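Local coordinates for protein dihydrodipicolinate synthase (Bacillus clausii KSM-K16, PDB 3E96) that probably condenses pyruvate with an aldehyde through a lysine Schiff base, as 4-hydroxy-tetrahydrodipicolinate synthases of the DapA family do, at residues Gly28-His33 with Leu64-Glu69; Val51-Gly54 with Glu58-Ala61; Ala127-Ile132 with Val155-Leu160; Ala177-Ser182 with Ile189-Gly194. One frame throughout, in Å; residues are numbered along the deposited sequence.

Interaction 1: residues Gly28-His33 with Leu64-Glu69; sequences GSIDWH and LEEAKE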
loop_
_atom_site.group_PDB
_atom_site.type_symbol
_atom_site.label_atom_id
_atom_site.label_comp_id
_atom_site.label_asym_id
_atom_site.label_seq_id
_atom_site.Cartn_x
_atom_site.Cartn_y
_atom_site.Cartn_z
ATOM N N GLY B 28 -4.018 15.015 16.092
ATOM C CA GLY B 28 -4.323 14.189 14.934
ATOM C C GLY B 28 -5.662 13.468 14.977
ATOM O O GLY B 28 -5.958 12.660 14.098
ATOM N N SER B 29 -6.480 13.750 15.987
ATOM C CA SER B 29 -7.780 13.093 16.094
ATOM C C SER B 29 -8.748 13.639 15.052
ATOM O O SER B 29 -8.581 14.747 14.548
ATOM C CB SER B 29 -8.372 13.283 17.495
ATOM O OG SER B 29 -8.634 14.650 17.758
ATOM N N ILE B 30 -9.761 12.846 14.725
ATOM C CA ILE B 30 -10.758 13.250 13.744
ATOM C C ILE B 30 -11.727 14.267 14.353
ATOM O O ILE B 30 -12.221 14.077 15.466
ATOM C CB ILE B 30 -11.573 12.028 13.256
ATOM C CG1 ILE B 30 -10.629 10.993 12.630
ATOM C CG2 ILE B 30 -12.622 12.466 12.247
ATOM C CD1 ILE B 30 -11.311 9.694 12.251
ATOM N N ASP B 31 -11.973 15.358 13.635
ATOM C CA ASP B 31 -12.920 16.359 14.106
ATOM C C ASP B 31 -14.184 16.086 13.309
ATOM O O ASP B 31 -14.300 16.492 12.152
ATOM C CB ASP B 31 -12.434 17.779 13.818
ATOM C CG ASP B 31 -13.339 18.831 14.435
ATOM O OD1 ASP B 31 -14.575 18.692 14.320
ATOM O OD2 ASP B 31 -12.815 19.798 15.029
ATOM N N TRP B 32 -15.126 15.386 13.932
ATOM C CA TRP B 32 -16.366 15.031 13.265
ATOM C C TRP B 32 -17.245 16.229 12.938
ATOM O O TRP B 32 -18.063 16.165 12.021
ATOM C CB TRP B 32 -17.133 14.014 14.108
ATOM C CG TRP B 32 -16.411 12.704 14.238
ATOM C CD1 TRP B 32 -15.952 12.131 15.389
ATOM C CD2 TRP B 32 -16.072 11.800 13.175
ATOM N NE1 TRP B 32 -15.350 10.924 15.112
ATOM C CE2 TRP B 32 -15.408 10.697 13.761
ATOM C CE3 TRP B 32 -16.262 11.817 11.786
ATOM C CZ2 TRP B 32 -14.936 9.616 13.006
ATOM C CZ3 TRP B 32 -15.792 10.738 11.033
ATOM C CH2 TRP B 32 -15.137 9.656 11.648
ATOM N N HIS B 33 -17.093 17.316 13.688
ATOM C CA HIS B 33 -17.877 18.509 13.406
ATOM C C HIS B 33 -17.410 19.032 12.053
ATOM O O HIS B 33 -18.219 19.396 11.196
ATOM C CB HIS B 33 -17.656 19.578 14.479
ATOM C CG HIS B 33 -18.429 20.838 14.236
ATOM N ND1 HIS B 33 -19.804 20.859 14.142
ATOM C CD2 HIS B 33 -18.020 22.116 14.057
ATOM C CE1 HIS B 33 -20.209 22.097 13.914
ATOM N NE2 HIS B 33 -19.146 22.879 13.858
ATOM N N LEU B 64 -8.935 0.646 11.666
ATOM C CA LEU B 64 -10.115 -0.037 11.144
ATOM C C LEU B 64 -11.380 0.508 11.791
ATOM O O LEU B 64 -12.410 0.659 11.135
ATOM C CB LEU B 64 -10.024 -1.545 11.397
ATOM C CG LEU B 64 -8.983 -2.333 10.602
ATOM C CD1 LEU B 64 -9.110 -3.822 10.939
ATOM C CD2 LEU B 64 -9.199 -2.106 9.102
ATOM N N GLU B 65 -11.303 0.801 13.085
ATOM C CA GLU B 65 -12.455 1.326 13.806
ATOM C C GLU B 65 -12.811 2.738 13.334
ATOM O O GLU B 65 -13.987 3.085 13.238
ATOM C CB GLU B 65 -12.175 1.315 15.317
ATOM C CG GLU B 65 -13.323 1.814 16.191
ATOM C CD GLU B 65 -14.638 1.101 15.912
ATOM O OE1 GLU B 65 -14.628 -0.134 15.718
ATOM O OE2 GLU B 65 -15.687 1.782 15.901
ATOM N N GLU B 66 -11.802 3.555 13.045
ATOM C CA GLU B 66 -12.065 4.907 12.567
ATOM C C GLU B 66 -12.697 4.857 11.180
ATOM O O GLU B 66 -13.548 5.685 10.847
ATOM C CB GLU B 66 -10.775 5.725 12.506
ATOM C CG GLU B 66 -10.231 6.144 13.853
ATOM C CD GLU B 66 -8.959 6.956 13.716
ATOM O OE1 GLU B 66 -8.062 6.527 12.963
ATOM O OE2 GLU B 66 -8.853 8.019 14.360
ATOM N N ALA B 67 -12.276 3.889 10.368
ATOM C CA ALA B 67 -12.824 3.741 9.023
ATOM C C ALA B 67 -14.308 3.387 9.122
ATOM O O ALA B 67 -15.139 3.958 8.418
ATOM C CB ALA B 67 -12.078 2.651 8.263
ATOM N N LYS B 68 -14.635 2.441 9.999
ATOM C CA LYS B 68 -16.023 2.030 10.176
ATOM C C LYS B 68 -16.865 3.199 10.667
ATOM O O LYS B 68 -17.961 3.441 10.159
ATOM C CB LYS B 68 -16.120 0.880 11.183
ATOM C CG LYS B 68 -15.501 -0.419 10.711
ATOM C CD LYS B 68 -15.534 -1.467 11.818
ATOM C CE LYS B 68 -14.922 -2.782 11.350
ATOM N NZ LYS B 68 -14.831 -3.784 12.459
ATOM N N GLU B 69 -16.350 3.919 11.658
ATOM C CA GLU B 69 -17.061 5.063 12.218
ATOM C C GLU B 69 -17.276 6.151 11.171
ATOM O O GLU B 69 -18.317 6.807 11.158
ATOM C CB GLU B 69 -16.287 5.633 13.413
ATOM C CG GLU B 69 -16.929 6.845 14.099
ATOM C CD GLU B 69 -18.245 6.525 14.798
ATOM O OE1 GLU B 69 -18.537 5.328 15.007
ATOM O OE2 GLU B 69 -18.983 7.475 15.148
HETATM O O HOH W 1 -9.809 10.101 15.882
#
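Ile-30 and Glu-66 meet at a slant, the end of one side chain against the length of the other. The methyl CD1 of Ile-30 lies 3.6 Å from OE2 of Glu-66 and also touches its CB, CG and CD. The Glu-66 chain runs straight out beyond CG (chi2 -180°), and this carries the carboxylate to Ile-30. A water joins the same pair: it takes the N-H of Ile-30 at 3.0 Å from backbone N and gives a hydrogen bond to OE2 of Glu-66 at 2.8 Å. OE2 also has a salt bridge to Arg-279.

The contact lies on the outer layer of the TIM barrel, where the start of helix 32-43 meets the start of helix 64-78. Here Trp-32 extends its six-membered ring to Glu-69. CZ2 of Trp-32 is 3.6 Å from CG of Glu-69, an oblique approach, and ring and carboxylate planes stand 71° apart. The Glu-69 carboxylate is held by salt bridges with Arg-72 and Arg-73. Arg-73 also makes a cation-pi contact with Trp-32. CG2 of Ile-30 sits over the centre of one indole face, 3.4 Å above the plane.

Interaction 2: residues Val51-Gly54 with Glu58-Ala61; sequences VPCG and EFYA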
loop_
_atom_site.group_PDB
_atom_site.type_symbol
_atom_site.label_atom_id
_atom_site.label_comp_id
_atom_site.label_asym_id
_atom_site.label_seq_id
_atom_site.Cartn_x
_atom_site.Cartn_y
_atom_site.Cartn_z
ATOM N N VAL B 51 -18.084 9.334 -1.160
ATOM C CA VAL B 51 -17.303 8.140 -0.885
ATOM C C VAL B 51 -16.409 8.191 0.352
ATOM O O VAL B 51 -15.214 8.465 0.255
ATOM C CB VAL B 51 -16.419 7.804 -2.112
ATOM C CG1 VAL B 51 -15.770 6.439 -1.951
ATOM C CG2 VAL B 51 -17.259 7.853 -3.380
ATOM N N PRO B 52 -16.980 7.927 1.536
ATOM C CA PRO B 52 -16.155 7.952 2.747
ATOM C C PRO B 52 -15.117 6.833 2.642
ATOM O O PRO B 52 -15.331 5.844 1.937
ATOM C CB PRO B 52 -17.167 7.709 3.866
ATOM C CG PRO B 52 -18.247 6.893 3.183
ATOM C CD PRO B 52 -18.382 7.607 1.852
ATOM N N CYS B 53 -13.996 6.991 3.335
ATOM C CA CYS B 53 -12.933 5.994 3.295
ATOM C C CYS B 53 -12.308 5.861 1.912
ATOM O O CYS B 53 -11.824 4.791 1.529
ATOM C CB CYS B 53 -13.457 4.641 3.779
ATOM S SG CYS B 53 -13.655 4.599 5.575
ATOM N N GLY B 54 -12.337 6.958 1.161
ATOM C CA GLY B 54 -11.722 6.978 -0.153
ATOM C C GLY B 54 -10.282 7.391 0.093
ATOM O O GLY B 54 -9.902 7.648 1.236
ATOM N N GLU B 58 -7.951 9.836 3.174
ATOM C CA GLU B 58 -6.776 9.298 3.861
ATOM C C GLU B 58 -7.125 7.997 4.585
ATOM O O GLU B 58 -6.761 7.773 5.739
ATOM C CB GLU B 58 -6.194 10.328 4.828
ATOM C CG GLU B 58 -5.542 11.502 4.114
ATOM C CD GLU B 58 -5.037 12.561 5.069
ATOM O OE1 GLU B 58 -3.911 12.409 5.598
ATOM O OE2 GLU B 58 -5.779 13.547 5.301
ATOM N N PHE B 59 -7.838 7.138 3.866
ATOM C CA PHE B 59 -8.268 5.836 4.362
ATOM C C PHE B 59 -7.175 5.043 5.083
ATOM O O PHE B 59 -7.385 4.540 6.192
ATOM C CB PHE B 59 -8.806 5.022 3.180
ATOM C CG PHE B 59 -9.111 3.592 3.506
ATOM C CD1 PHE B 59 -10.120 3.268 4.401
ATOM C CD2 PHE B 59 -8.406 2.564 2.884
ATOM C CE1 PHE B 59 -10.431 1.941 4.674
ATOM C CE2 PHE B 59 -8.707 1.234 3.150
ATOM C CZ PHE B 59 -9.725 0.921 4.048
ATOM N N TYR B 60 -6.006 4.928 4.461
ATOM C CA TYR B 60 -4.919 4.160 5.056
ATOM C C TYR B 60 -4.307 4.754 6.318
ATOM O O TYR B 60 -3.526 4.092 7.003
ATOM C CB TYR B 60 -3.847 3.893 4.002
ATOM C CG TYR B 60 -4.350 2.952 2.930
ATOM C CD1 TYR B 60 -4.716 1.646 3.247
ATOM C CD2 TYR B 60 -4.498 3.376 1.610
ATOM C CE1 TYR B 60 -5.219 0.781 2.281
ATOM C CE2 TYR B 60 -5.002 2.517 0.630
ATOM C CZ TYR B 60 -5.358 1.219 0.979
ATOM O OH TYR B 60 -5.843 0.357 0.022
ATOM N N ALA B 61 -4.667 5.997 6.630
ATOM C CA ALA B 61 -4.161 6.647 7.842
ATOM C C ALA B 61 -5.166 6.455 8.982
ATOM O O ALA B 61 -4.948 6.910 10.108
ATOM C CB ALA B 61 -3.938 8.133 7.583
#
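With chi1 at 172°, Phe-59 has its CG anti to the backbone N, and the ring swings over to Cys-53. In Cys-53, chi1 sets SG beside its own backbone N and anti to the carbonyl carbon. The backbone itself places CB of Cys-53, 3.7 Å from CD1 of Phe-59. SG lies 5.2 Å from the centroid of the Phe-59 ring and 74° off the ring normal. This is an oblique sulfur-aromatic contact, well away from the ring axis.

The backbone of the loop closes on the same phenylalanine. CB of Phe-59 is 3.4 Å from O of Cys-53. The N-H of Phe-59 makes a weak hydrogen bond to O of Gly-54, with N and O 3.4 Å apart and an angle of 148° at the hydrogen. O of Cys-53 has a separate hydrogen bond from NE2 of His-113, whose ring also stacks on Phe-59. CD2 of Phe-59 stands over the centre of the Tyr-60 ring, 3.6 Å above its plane. These rings and that of Tyr-90, which also meets Phe-59, probably limit how the phenyl group can turn.

Between the two segments lies Thr-56, predicted to bind pyruvate. Gly-54 is about 7 Å from the side chain of Lys-167, the predicted Schiff-base lysine. The loop therefore probably lines part of the predicted active site.

It follows strand 49-50 of the barrel and leads into helix 64-78. Cys-53 packs on Ala-67 and Val-71 of that helix, Pro-52 touches Val-84 of strand 83-88, and Tyr-60 reaches Ile-116 of the second subunit.

Interaction 3: residues Ala127-Ile132 with Val155-Leu160; sequences AYFRDI and VDLAPL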
loop_
_atom_site.group_PDB
_atom_site.type_symbol
_atom_site.label_atom_id
_atom_site.label_comp_id
_atom_site.label_asym_id
_atom_site.label_seq_id
_atom_site.Cartn_x
_atom_site.Cartn_y
_atom_site.Cartn_z
ATOM N N ALA B 127 -9.060 -12.816 -8.411
ATOM C CA ALA B 127 -9.572 -13.577 -7.278
ATOM C C ALA B 127 -9.823 -12.670 -6.078
ATOM O O ALA B 127 -10.827 -12.812 -5.380
ATOM C CB ALA B 127 -8.585 -14.683 -6.901
ATOM N N TYR B 128 -8.905 -11.737 -5.841
ATOM C CA TYR B 128 -9.042 -10.810 -4.723
ATOM C C TYR B 128 -10.388 -10.092 -4.776
ATOM O O TYR B 128 -11.168 -10.144 -3.825
ATOM C CB TYR B 128 -7.913 -9.774 -4.746
ATOM C CG TYR B 128 -8.012 -8.755 -3.633
ATOM C CD1 TYR B 128 -7.659 -9.081 -2.325
ATOM C CD2 TYR B 128 -8.494 -7.470 -3.884
ATOM C CE1 TYR B 128 -7.785 -8.153 -1.288
ATOM C CE2 TYR B 128 -8.625 -6.537 -2.862
ATOM C CZ TYR B 128 -8.270 -6.882 -1.568
ATOM O OH TYR B 128 -8.410 -5.957 -0.560
ATOM N N PHE B 129 -10.658 -9.423 -5.892
ATOM C CA PHE B 129 -11.912 -8.697 -6.045
ATOM C C PHE B 129 -13.116 -9.636 -6.064
ATOM O O PHE B 129 -14.128 -9.379 -5.408
ATOM C CB PHE B 129 -11.889 -7.862 -7.327
ATOM C CG PHE B 129 -10.986 -6.656 -7.252
ATOM C CD1 PHE B 129 -11.145 -5.714 -6.237
ATOM C CD2 PHE B 129 -10.002 -6.447 -8.211
ATOM C CE1 PHE B 129 -10.334 -4.572 -6.178
ATOM C CE2 PHE B 129 -9.185 -5.313 -8.166
ATOM C CZ PHE B 129 -9.356 -4.375 -7.144
ATOM N N ARG B 130 -13.006 -10.724 -6.818
ATOM C CA ARG B 130 -14.108 -11.674 -6.907
ATOM C C ARG B 130 -14.517 -12.216 -5.542
ATOM O O ARG B 130 -15.700 -12.222 -5.209
ATOM C CB ARG B 130 -13.735 -12.844 -7.813
ATOM C CG ARG B 130 -14.856 -13.859 -7.983
ATOM C CD ARG B 130 -14.274 -15.203 -8.361
ATOM N NE ARG B 130 -13.310 -15.641 -7.354
ATOM C CZ ARG B 130 -12.469 -16.654 -7.516
ATOM N NH1 ARG B 130 -12.472 -17.342 -8.650
ATOM N NH2 ARG B 130 -11.618 -16.973 -6.549
ATOM N N ASP B 131 -13.544 -12.667 -4.755
ATOM C CA ASP B 131 -13.834 -13.226 -3.435
ATOM C C ASP B 131 -14.584 -12.254 -2.534
ATOM O O ASP B 131 -15.529 -12.639 -1.844
ATOM C CB ASP B 131 -12.545 -13.665 -2.731
ATOM C CG ASP B 131 -11.911 -14.886 -3.372
ATOM O OD1 ASP B 131 -12.578 -15.552 -4.192
ATOM O OD2 ASP B 131 -10.744 -15.185 -3.040
ATOM N N ILE B 132 -14.159 -10.997 -2.534
ATOM C CA ILE B 132 -14.800 -9.981 -1.707
ATOM C C ILE B 132 -16.220 -9.674 -2.176
ATOM O O ILE B 132 -17.145 -9.584 -1.366
ATOM C CB ILE B 132 -13.968 -8.680 -1.704
ATOM C CG1 ILE B 132 -12.623 -8.941 -1.017
ATOM C CG2 ILE B 132 -14.744 -7.557 -1.010
ATOM C CD1 ILE B 132 -11.608 -7.825 -1.191
ATOM N N VAL B 155 -12.579 -7.526 -17.482
ATOM C CA VAL B 155 -13.441 -8.266 -18.396
ATOM C C VAL B 155 -13.980 -9.504 -17.687
ATOM O O VAL B 155 -15.150 -9.855 -17.835
ATOM C CB VAL B 155 -12.669 -8.709 -19.656
ATOM C CG1 VAL B 155 -13.581 -9.527 -20.572
ATOM C CG2 VAL B 155 -12.142 -7.488 -20.395
ATOM N N ASP B 156 -13.129 -10.160 -16.905
ATOM C CA ASP B 156 -13.548 -11.365 -16.200
ATOM C C ASP B 156 -14.436 -11.117 -14.985
ATOM O O ASP B 156 -15.223 -11.985 -14.602
ATOM C CB ASP B 156 -12.325 -12.198 -15.803
ATOM C CG ASP B 156 -11.595 -12.759 -17.007
ATOM O OD1 ASP B 156 -12.236 -12.893 -18.067
ATOM O OD2 ASP B 156 -10.393 -13.074 -16.896
ATOM N N LEU B 157 -14.320 -9.938 -14.382
ATOM C CA LEU B 157 -15.137 -9.598 -13.219
ATOM C C LEU B 157 -16.505 -9.057 -13.617
ATOM O O LEU B 157 -17.472 -9.189 -12.868
ATOM C CB LEU B 157 -14.435 -8.545 -12.356
ATOM C CG LEU B 157 -13.234 -8.936 -11.497
ATOM C CD1 LEU B 157 -12.614 -7.673 -10.895
ATOM C CD2 LEU B 157 -13.675 -9.884 -10.399
ATOM N N ALA B 158 -16.578 -8.457 -14.802
ATOM C CA ALA B 158 -17.812 -7.846 -15.298
ATOM C C ALA B 158 -19.108 -8.633 -15.099
ATOM O O ALA B 158 -20.124 -8.057 -14.722
ATOM C CB ALA B 158 -17.653 -7.485 -16.770
ATOM N N PRO B 159 -19.092 -9.953 -15.351
ATOM C CA PRO B 159 -20.298 -10.777 -15.191
ATOM C C PRO B 159 -20.908 -10.782 -13.791
ATOM O O PRO B 159 -22.099 -11.049 -13.627
ATOM C CB PRO B 159 -19.824 -12.168 -15.612
ATOM C CG PRO B 159 -18.755 -11.871 -16.607
ATOM C CD PRO B 159 -18.001 -10.748 -15.938
ATOM N N LEU B 160 -20.098 -10.502 -12.776
ATOM C CA LEU B 160 -20.610 -10.495 -11.409
ATOM C C LEU B 160 -21.786 -9.543 -11.273
ATOM O O LEU B 160 -21.681 -8.354 -11.576
ATOM C CB LEU B 160 -19.505 -10.108 -10.422
ATOM C CG LEU B 160 -18.355 -11.109 -10.298
ATOM C CD1 LEU B 160 -17.253 -10.511 -9.422
ATOM C CD2 LEU B 160 -18.870 -12.429 -9.714
#
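Residues 127-132 are fully helical, within helix 122-136. Residues 155-157 are helical too, part of helix 152-157, and a type I beta turn runs from Leu-157 to Leu-160. The backbones come nearest at Arg-130 and Leu-157, with CA atoms 6.7 Å apart. Both helices belong to the outer layer of the TIM barrel, and strand 140-144 lies between them in sequence.

Leucine methyls carry the contact. The two branches of Leu-157 divide their work: CD1 rests 3.6 Å from CB of Phe-129, while CD2 is 3.7 Å from the backbone N of Arg-130. The Leu-157 and Phe-129 side chains cross at about a right angle. The phenyl ring leads off toward Ile-112 and Pro-115, and it meets CD1 only obliquely. Leu-160 adds CD1, 4.2 Å from CA of Arg-130.

Arg-130 meets the leucines with its backbone and the base of its side chain. Its CG is anti to the backbone N (chi1 -178°), and a bend at chi3 (57°) brings the guanidinium back to Asp-131 on the same helix. Both NE and NH2 of Arg-130 grip OD1 of Asp-131 from the same face of the carboxylate, in a salt bridge with NH2 2.9 Å from OD1.

Interaction 4: residues Ala177-Ser182 with Ile189-Gly194; sequences AKVVRS and IAWICG
Val-180 sets a methyl over the face of the indole of Trp-191. Its CG2 stands 3.7 Å from the centroid of the five-membered ring and only 7° off the ring normal, a clear CH-pi contact. CG2 is 3.8 Å from CD2 of Trp-191. The other methyl, CG1, lies near CD1 and NE1. Val-179 deals with the far end of the indole, where its CG1 comes within 4.0 Å of CH2 of Trp-191, approaching obliquely.

In Val-180, chi1 of 164° puts CG1 anti to the backbone N, which leaves CG2 beside that N and over the ring. In Trp-191, chi1 of -72° puts CG anti to the carbonyl carbon and sends the indole out to the helix.

A water bridges the polar edge of the ring to the helix. It lies in the indole plane, accepts from NE1 of Trp-191 at 3.1 Å and donates to O of Val-180, also at 3.1 Å. The opposite face of the indole is backed by CG2 of Ile-189, 4.1 Å above the plane. The helix end itself is tied down by side chains: OG of Ser-182 donates to O of Lys-178, at 2.6 Å, and NH1 of Arg-181 to O of Ala-177.

The contact belongs to a beta-alpha-beta unit, in which helix 173-180 links strands 163-168 and 190-193 of the TIM barrel. Trp-191 also packs on Val-166 of strand 163-168, and its backbone bonds to Lys-209, just before strand 210-213.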
loop_
_atom_site.group_PDB
_atom_site.type_symbol
_atom_site.label_atom_id
_atom_site.label_comp_id
_atom_site.label_asym_id
_atom_site.label_seq_id
_atom_site.Cartn_x
_atom_site.Cartn_y
_atom_site.Cartn_z
ATOM N N ALA B 177 -10.287 2.992 -23.452
ATOM C CA ALA B 177 -11.257 2.919 -24.543
ATOM C C ALA B 177 -11.521 1.477 -24.978
ATOM O O ALA B 177 -12.656 1.118 -25.310
ATOM C CB ALA B 177 -10.773 3.742 -25.733
ATOM N N LYS B 178 -10.480 0.652 -24.969
ATOM C CA LYS B 178 -10.622 -0.738 -25.375
ATOM C C LYS B 178 -11.360 -1.600 -24.349
ATOM O O LYS B 178 -12.219 -2.402 -24.717
ATOM C CB LYS B 178 -9.249 -1.354 -25.666
ATOM C CG LYS B 178 -9.303 -2.792 -26.171
ATOM C CD LYS B 178 -10.128 -2.918 -27.451
ATOM C CE LYS B 178 -10.299 -4.378 -27.862
ATOM N NZ LYS B 178 -11.111 -4.514 -29.108
ATOM N N VAL B 179 -11.046 -1.445 -23.067
ATOM C CA VAL B 179 -11.725 -2.270 -22.073
ATOM C C VAL B 179 -13.214 -1.931 -22.002
ATOM O O VAL B 179 -14.046 -2.815 -21.808
ATOM C CB VAL B 179 -11.070 -2.159 -20.664
ATOM C CG1 VAL B 179 -11.340 -0.791 -20.044
ATOM C CG2 VAL B 179 -11.598 -3.286 -19.771
ATOM N N VAL B 180 -13.555 -0.658 -22.174
ATOM C CA VAL B 180 -14.956 -0.249 -22.163
ATOM C C VAL B 180 -15.688 -0.984 -23.289
ATOM O O VAL B 180 -16.834 -1.405 -23.139
ATOM C CB VAL B 180 -15.101 1.273 -22.405
ATOM C CG1 VAL B 180 -16.544 1.621 -22.779
ATOM C CG2 VAL B 180 -14.689 2.033 -21.152
ATOM N N ARG B 181 -15.004 -1.144 -24.414
ATOM C CA ARG B 181 -15.590 -1.801 -25.573
ATOM C C ARG B 181 -15.368 -3.313 -25.617
ATOM O O ARG B 181 -15.732 -3.970 -26.594
ATOM C CB ARG B 181 -15.058 -1.125 -26.840
ATOM C CG ARG B 181 -15.482 0.341 -26.911
ATOM C CD ARG B 181 -14.786 1.145 -27.997
ATOM N NE ARG B 181 -15.408 2.460 -28.115
ATOM C CZ ARG B 181 -15.326 3.420 -27.196
ATOM N NH1 ARG B 181 -14.630 3.226 -26.080
ATOM N NH2 ARG B 181 -15.972 4.564 -27.378
ATOM N N SER B 182 -14.792 -3.866 -24.554
ATOM C CA SER B 182 -14.532 -5.305 -24.484
ATOM C C SER B 182 -15.529 -6.019 -23.579
ATOM O O SER B 182 -15.503 -7.244 -23.456
ATOM C CB SER B 182 -13.112 -5.566 -23.972
ATOM O OG SER B 182 -12.141 -5.021 -24.849
ATOM N N ILE B 189 -21.906 -1.834 -16.570
ATOM C CA ILE B 189 -20.885 -1.330 -15.665
ATOM C C ILE B 189 -20.806 0.189 -15.774
ATOM O O ILE B 189 -20.767 0.737 -16.875
ATOM C CB ILE B 189 -19.494 -1.913 -16.020
ATOM C CG1 ILE B 189 -19.513 -3.440 -15.899
ATOM C CG2 ILE B 189 -18.426 -1.304 -15.124
ATOM C CD1 ILE B 189 -19.804 -3.954 -14.502
ATOM N N ALA B 190 -20.811 0.874 -14.637
ATOM C CA ALA B 190 -20.687 2.321 -14.659
ATOM C C ALA B 190 -19.192 2.575 -14.801
ATOM O O ALA B 190 -18.412 2.163 -13.946
ATOM C CB ALA B 190 -21.197 2.919 -13.354
ATOM N N TRP B 191 -18.782 3.226 -15.885
ATOM C CA TRP B 191 -17.364 3.514 -16.084
ATOM C C TRP B 191 -17.046 4.899 -15.547
ATOM O O TRP B 191 -17.509 5.904 -16.084
ATOM C CB TRP B 191 -17.001 3.424 -17.566
ATOM C CG TRP B 191 -16.980 2.016 -18.064
ATOM C CD1 TRP B 191 -17.906 1.412 -18.875
ATOM C CD2 TRP B 191 -15.995 1.022 -17.768
ATOM N NE1 TRP B 191 -17.550 0.099 -19.099
ATOM C CE2 TRP B 191 -16.381 -0.164 -18.432
ATOM C CE3 TRP B 191 -14.818 1.019 -17.005
ATOM C CZ2 TRP B 191 -15.631 -1.344 -18.356
ATOM C CZ3 TRP B 191 -14.070 -0.159 -16.929
ATOM C CH2 TRP B 191 -14.483 -1.322 -17.602
ATOM N N ILE B 192 -16.243 4.937 -14.487
ATOM C CA ILE B 192 -15.880 6.186 -13.822
ATOM C C ILE B 192 -14.396 6.536 -13.942
ATOM O O ILE B 192 -13.532 5.692 -13.711
ATOM C CB ILE B 192 -16.229 6.092 -12.316
ATOM C CG1 ILE B 192 -17.727 5.813 -12.156
ATOM C CG2 ILE B 192 -15.845 7.387 -11.589
ATOM C CD1 ILE B 192 -18.118 5.329 -10.766
ATOM N N CYS B 193 -14.102 7.780 -14.307
ATOM C CA CYS B 193 -12.710 8.210 -14.392
ATOM C C CYS B 193 -12.242 8.390 -12.951
ATOM O O CYS B 193 -12.709 9.291 -12.253
ATOM C CB CYS B 193 -12.594 9.538 -15.133
ATOM S SG CYS B 193 -10.940 10.261 -15.028
ATOM N N GLY B 194 -11.331 7.534 -12.505
ATOM C CA GLY B 194 -10.853 7.615 -11.133
ATOM C C GLY B 194 -9.716 8.588 -10.894
ATOM O O GLY B 194 -9.185 8.646 -9.782
HETATM O O HOH W 2 -19.102 -1.779 -21.059
#

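In the fold
All four contacts belong to one eight-stranded TIM barrel and its ring of helices. Interaction 2 is nested inside the loop closed by interaction 1; interactions 3 and 4 follow in series. Interactions 1 and 2 have centres about 10 Å apart and touch through Ala-67, which meets Cys-53 and Phe-59. Interactions 3 and 4, centres about 15 Å apart, touch where Val-155 and Ala-158 meet residues 177-182 and 189-194. Interactions 1 and 4 lie on opposite sides of the chain's centre, their centres about 33 Å apart. Interactions 2, 3 and 4 each come near a predicted catalytic residue, and Gly-194 bonds to Tyr-143; interaction 1 lies away from these sites. Interactions 1, 2 and 3 reach the second subunit; interaction 4 does not.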